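Local coordinates for glucose-binding protein (Thermus thermophilus HB27, PDB 2B3F) that binds glucose or galactose and probably delivers the sugar to a binding-protein-dependent transport system, at residues Q64-V76 against V347-Q359. Residues are numbered along the deposited sequence; the frame is centred on the assembly and turned at random.
Sequences QVHAGMELIGTWV and VHGAVAPESFMSQ. With GAL (beta-D-galactopyranose), chain G.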
loop_
_atom_site.group_PDB
_atom_site.type_symbol
_atom_site.label_atom_id
_atom_site.label_comp_id
_atom_site.label_asym_id
_atom_site.label_seq_id
_atom_site.Cartn_x
_atom_site.Cartn_y
_atom_site.Cartn_z
ATOM N N GLN A 64 2.747 -8.249 -10.353
ATOM C CA GLN A 64 2.345 -7.708 -9.074
ATOM C C GLN A 64 1.009 -6.972 -9.210
ATOM O O GLN A 64 0.813 -6.139 -10.101
ATOM C CB GLN A 64 3.409 -6.733 -8.575
ATOM C CG GLN A 64 3.124 -6.143 -7.233
ATOM C CD GLN A 64 4.129 -5.034 -6.842
ATOM O OE1 GLN A 64 5.116 -4.825 -7.534
ATOM N NE2 GLN A 64 3.864 -4.356 -5.739
ATOM N N VAL A 65 0.078 -7.310 -8.334
ATOM C CA VAL A 65 -1.250 -6.730 -8.369
ATOM C C VAL A 65 -1.852 -6.717 -6.981
ATOM O O VAL A 65 -1.675 -7.631 -6.182
ATOM C CB VAL A 65 -2.161 -7.482 -9.361
ATOM C CG1 VAL A 65 -2.286 -8.954 -8.988
ATOM C CG2 VAL A 65 -3.531 -6.802 -9.520
ATOM N N HIS A 66 -2.565 -5.647 -6.687
ATOM C CA HIS A 66 -3.180 -5.511 -5.404
ATOM C C HIS A 66 -4.445 -6.338 -5.263
ATOM O O HIS A 66 -5.331 -6.289 -6.107
ATOM C CB HIS A 66 -3.533 -4.048 -5.116
ATOM C CG HIS A 66 -2.339 -3.199 -4.827
ATOM N ND1 HIS A 66 -2.102 -2.013 -5.478
ATOM C CD2 HIS A 66 -1.320 -3.364 -3.956
ATOM C CE1 HIS A 66 -0.992 -1.472 -5.010
ATOM N NE2 HIS A 66 -0.499 -2.266 -4.079
ATOM N N ALA A 67 -4.546 -7.028 -4.139
ATOM C CA ALA A 67 -5.783 -7.753 -3.820
ATOM C C ALA A 67 -6.927 -6.758 -3.643
ATOM O O ALA A 67 -6.756 -5.695 -3.026
ATOM C CB ALA A 67 -5.604 -8.570 -2.561
ATOM N N GLY A 68 -8.089 -7.118 -4.172
ATOM C CA GLY A 68 -9.297 -6.310 -4.037
ATOM C C GLY A 68 -9.751 -5.779 -5.383
ATOM O O GLY A 68 -9.554 -6.420 -6.414
ATOM N N MET A 69 -10.346 -4.579 -5.371
ATOM C CA MET A 69 -10.963 -4.031 -6.568
ATOM C C MET A 69 -9.986 -3.715 -7.667
ATOM O O MET A 69 -10.361 -3.746 -8.818
ATOM C CB MET A 69 -11.805 -2.811 -6.228
ATOM C CG MET A 69 -13.023 -3.156 -5.423
ATOM S SD MET A 69 -14.094 -4.327 -6.305
ATOM C CE MET A 69 -15.278 -4.728 -5.028
ATOM N N GLU A 70 -8.722 -3.438 -7.337
ATOM C CA GLU A 70 -7.718 -3.227 -8.389
ATOM C C GLU A 70 -7.606 -4.475 -9.262
ATOM O O GLU A 70 -7.651 -4.401 -10.487
ATOM C CB GLU A 70 -6.354 -2.865 -7.776
ATOM C CG GLU A 70 -5.199 -2.763 -8.772
ATOM C CD GLU A 70 -3.874 -2.465 -8.102
ATOM O OE1 GLU A 70 -3.906 -1.470 -7.320
ATOM O OE2 GLU A 70 -2.833 -3.214 -8.331
ATOM N N LEU A 71 -7.411 -5.618 -8.608
ATOM C CA LEU A 71 -7.329 -6.906 -9.308
ATOM C C LEU A 71 -8.609 -7.186 -10.095
ATOM O O LEU A 71 -8.580 -7.490 -11.288
ATOM C CB LEU A 71 -7.131 -8.015 -8.281
ATOM C CG LEU A 71 -7.250 -9.482 -8.711
ATOM C CD1 LEU A 71 -6.149 -9.869 -9.678
ATOM C CD2 LEU A 71 -7.211 -10.334 -7.461
ATOM N N ILE A 72 -9.733 -7.114 -9.395
ATOM C CA ILE A 72 -10.992 -7.577 -9.972
ATOM C C ILE A 72 -11.444 -6.704 -11.140
ATOM O O ILE A 72 -11.786 -7.205 -12.208
ATOM C CB ILE A 72 -12.100 -7.672 -8.898
ATOM C CG1 ILE A 72 -11.733 -8.691 -7.805
ATOM C CG2 ILE A 72 -13.441 -8.048 -9.529
ATOM C CD1 ILE A 72 -11.245 -10.032 -8.277
ATOM N N GLY A 73 -11.390 -5.391 -10.948
ATOM C CA GLY A 73 -11.998 -4.456 -11.883
ATOM C C GLY A 73 -11.212 -4.212 -13.148
ATOM O O GLY A 73 -11.705 -3.512 -14.045
ATOM N N THR A 74 -9.996 -4.754 -13.235
ATOM C CA THR A 74 -9.192 -4.572 -14.450
ATOM C C THR A 74 -9.037 -5.875 -15.244
ATOM O O THR A 74 -9.802 -6.084 -16.189
ATOM C CB THR A 74 -7.868 -3.878 -14.134
ATOM O OG1 THR A 74 -8.161 -2.619 -13.486
ATOM C CG2 THR A 74 -7.083 -3.601 -15.413
ATOM N N TRP A 75 -8.090 -6.742 -14.891
ATOM C CA TRP A 75 -7.769 -7.877 -15.790
ATOM C C TRP A 75 -8.657 -9.095 -15.564
ATOM O O TRP A 75 -8.787 -9.929 -16.470
ATOM C CB TRP A 75 -6.251 -8.212 -15.803
ATOM C CG TRP A 75 -5.476 -7.004 -16.247
ATOM C CD1 TRP A 75 -4.569 -6.283 -15.521
ATOM C CD2 TRP A 75 -5.623 -6.326 -17.491
ATOM N NE1 TRP A 75 -4.136 -5.203 -16.249
ATOM C CE2 TRP A 75 -4.768 -5.198 -17.459
ATOM C CE3 TRP A 75 -6.400 -6.551 -18.632
ATOM C CZ2 TRP A 75 -4.664 -4.309 -18.527
ATOM C CZ3 TRP A 75 -6.300 -5.663 -19.690
ATOM C CH2 TRP A 75 -5.439 -4.549 -19.628
ATOM N N VAL A 76 -9.285 -9.170 -14.388
ATOM C CA VAL A 76 -10.257 -10.237 -14.094
ATOM C C VAL A 76 -11.567 -10.031 -14.851
ATOM O O VAL A 76 -12.002 -10.934 -15.609
ATOM C CB VAL A 76 -10.493 -10.389 -12.583
ATOM C CG1 VAL A 76 -11.629 -11.360 -12.308
ATOM C CG2 VAL A 76 -9.194 -10.860 -11.892
ATOM N N VAL A 347 -5.566 3.920 -2.116
ATOM C CA VAL A 347 -4.435 4.209 -2.978
ATOM C C VAL A 347 -3.730 2.923 -3.408
ATOM O O VAL A 347 -3.111 2.850 -4.479
ATOM C CB VAL A 347 -3.484 5.205 -2.275
ATOM C CG1 VAL A 347 -2.257 5.477 -3.111
ATOM C CG2 VAL A 347 -4.258 6.487 -1.969
ATOM N N HIS A 348 -3.890 1.887 -2.587
ATOM C CA HIS A 348 -3.206 0.616 -2.815
ATOM C C HIS A 348 -4.199 -0.530 -3.125
ATOM O O HIS A 348 -3.923 -1.688 -2.807
ATOM C CB HIS A 348 -2.264 0.330 -1.662
ATOM C CG HIS A 348 -1.314 1.469 -1.416
ATOM N ND1 HIS A 348 -0.226 1.704 -2.226
ATOM C CD2 HIS A 348 -1.352 2.473 -0.514
ATOM C CE1 HIS A 348 0.379 2.808 -1.817
ATOM N NE2 HIS A 348 -0.288 3.300 -0.786
ATOM N N GLY A 349 -5.324 -0.175 -3.747
ATOM C CA GLY A 349 -6.086 -1.115 -4.570
ATOM C C GLY A 349 -7.138 -1.997 -3.942
ATOM O O GLY A 349 -7.778 -2.782 -4.653
ATOM N N ALA A 350 -7.339 -1.887 -2.637
ATOM C CA ALA A 350 -8.269 -2.802 -1.982
ATOM C C ALA A 350 -9.733 -2.467 -2.266
ATOM O O ALA A 350 -10.524 -3.392 -2.590
ATOM C CB ALA A 350 -8.014 -2.866 -0.509
ATOM N N VAL A 351 -10.097 -1.176 -2.181
ATOM C CA VAL A 351 -11.518 -0.776 -2.061
ATOM C C VAL A 351 -12.182 -0.198 -3.311
ATOM O O VAL A 351 -13.425 -0.212 -3.413
ATOM C CB VAL A 351 -11.734 0.189 -0.874
ATOM C CG1 VAL A 351 -11.359 -0.484 0.437
ATOM C CG2 VAL A 351 -10.933 1.462 -1.034
ATOM N N ALA A 352 -11.381 0.295 -4.260
ATOM C CA ALA A 352 -11.912 0.937 -5.457
ATOM C C ALA A 352 -11.232 0.425 -6.709
ATOM O O ALA A 352 -10.035 0.154 -6.718
ATOM C CB ALA A 352 -11.715 2.454 -5.373
ATOM N N PRO A 353 -11.986 0.362 -7.811
ATOM C CA PRO A 353 -11.373 -0.072 -9.055
ATOM C C PRO A 353 -10.384 0.938 -9.604
ATOM O O PRO A 353 -10.439 2.109 -9.232
ATOM C CB PRO A 353 -12.565 -0.212 -9.995
ATOM C CG PRO A 353 -13.560 0.728 -9.469
ATOM C CD PRO A 353 -13.398 0.722 -7.980
ATOM N N GLU A 354 -9.500 0.484 -10.485
ATOM C CA GLU A 354 -8.516 1.366 -11.119
ATOM C C GLU A 354 -9.144 2.567 -11.845
ATOM O O GLU A 354 -8.536 3.636 -11.915
ATOM C CB GLU A 354 -7.612 0.564 -12.065
ATOM C CG GLU A 354 -6.663 -0.382 -11.290
ATOM C CD GLU A 354 -5.517 -0.953 -12.124
ATOM O OE1 GLU A 354 -5.774 -1.348 -13.286
ATOM O OE2 GLU A 354 -4.354 -1.007 -11.600
ATOM N N SER A 355 -10.354 2.388 -12.369
ATOM C CA SER A 355 -11.093 3.472 -13.037
ATOM C C SER A 355 -11.214 4.689 -12.120
ATOM O O SER A 355 -11.041 5.831 -12.554
ATOM C CB SER A 355 -12.483 2.983 -13.436
ATOM O OG SER A 355 -13.238 2.560 -12.324
ATOM N N PHE A 356 -11.489 4.431 -10.842
ATOM C CA PHE A 356 -11.560 5.489 -9.851
ATOM C C PHE A 356 -10.160 5.872 -9.344
ATOM O O PHE A 356 -9.824 7.058 -9.282
ATOM C CB PHE A 356 -12.434 5.046 -8.676
ATOM C CG PHE A 356 -12.629 6.114 -7.651
ATOM C CD1 PHE A 356 -13.704 6.984 -7.721
ATOM C CD2 PHE A 356 -11.705 6.284 -6.634
ATOM C CE1 PHE A 356 -13.870 7.970 -6.772
ATOM C CE2 PHE A 356 -11.862 7.291 -5.696
ATOM C CZ PHE A 356 -12.943 8.147 -5.785
ATOM N N MET A 357 -9.351 4.883 -8.958
ATOM C CA MET A 357 -7.989 5.150 -8.449
ATOM C C MET A 357 -7.181 6.062 -9.361
ATOM O O MET A 357 -6.490 6.975 -8.902
ATOM C CB MET A 357 -7.180 3.864 -8.270
ATOM C CG MET A 357 -7.735 2.896 -7.252
ATOM S SD MET A 357 -6.911 1.274 -7.348
ATOM C CE MET A 357 -5.236 1.747 -6.932
ATOM N N SER A 358 -7.241 5.789 -10.661
ATOM C CA SER A 358 -6.425 6.522 -11.632
ATOM C C SER A 358 -6.867 7.985 -11.744
ATOM O O SER A 358 -6.065 8.843 -12.066
ATOM C CB SER A 358 -6.484 5.847 -12.999
ATOM O OG SER A 358 -7.814 5.879 -13.512
ATOM N N GLN A 359 -8.124 8.269 -11.451
ATOM C CA GLN A 359 -8.645 9.631 -11.565
ATOM C C GLN A 359 -8.524 10.386 -10.246
ATOM O O GLN A 359 -8.592 11.610 -10.208
ATOM C CB GLN A 359 -10.074 9.582 -12.055
ATOM C CG GLN A 359 -10.154 9.084 -13.488
ATOM C CD GLN A 359 -11.495 9.317 -14.083
ATOM O OE1 GLN A 359 -11.794 10.428 -14.531
ATOM N NE2 GLN A 359 -12.333 8.299 -14.070
HETATM C C1 GAL G . 2.422 -0.210 -2.836
HETATM C C2 GAL G . 2.880 -1.674 -2.890
HETATM C C3 GAL G . 4.096 -1.923 -2.008
HETATM C C4 GAL G . 5.210 -0.918 -2.308
HETATM C C5 GAL G . 4.601 0.505 -2.327
HETATM C C6 GAL G . 5.605 1.627 -2.636
HETATM O O1 GAL G . 1.351 0.019 -3.700
HETATM O O2 GAL G . 1.779 -2.522 -2.528
HETATM O O3 GAL G . 4.581 -3.242 -2.209
HETATM O O4 GAL G . 5.783 -1.279 -3.536
HETATM O O5 GAL G . 3.530 0.605 -3.234
HETATM O O6 GAL G . 5.980 1.596 -3.981
HETATM O O HOH W 1 -4.645 -4.340 -1.697
HETATM O O HOH W 2 -9.669 -2.318 -11.280
HETATM O O HOH W 3 -11.353 -0.276 -13.402
#
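Gly-349 and Ala-350 turn their carbonyls onto the first turn of helix 69-76, where Glu-70 N donates to Gly-349 O (2.9 Å, in the carbonyl plane) and Met-69 N to Ala-350 O (3.0 Å). The N-to-C directions of the helical segments 69-76 and 354-359 lie 109° apart. The backbones come this close at Gly-68 and Gly-349 because neither carries a CB; one on Gly-68 would run into Ala-350 O, one on Gly-349 into Glu-70 OE1. On the sugar side of this junction His-348 O lies over one face of the His-66 ring, 3.0 Å from its CG, and His-348 CB makes a CH-pi contact with that ring. Glu-70, with CG anti to the backbone N (chi1 174°) and an extended chain, reaches back to grip His-66 twice: OE1 accepts from ND1 (2.6 Å) in the ring plane, and OE2 from the backbone N. The ND1 bond probably sets the ring's rotation, which points NE2 at galactose O2 (2.8 Å), while His-348 ND1 meets O1 (2.7 Å). Replacing His-66 by an alanine removes both ring nitrogens, and galactose O2 would probably lose this donor and Glu-70 OE1 its ring partner. Farther along, Thr-74 OG1 donates to Glu-354 OE1 (2.7 Å) from above the carboxylate plane. Arg-47 salt-bridges both Glu-70 and Glu-354, probably easing their repulsion. Glu-70 is thus a second-shell carboxylate orienting a first-shell histidine in the galactose pocket of this periplasmic binding protein.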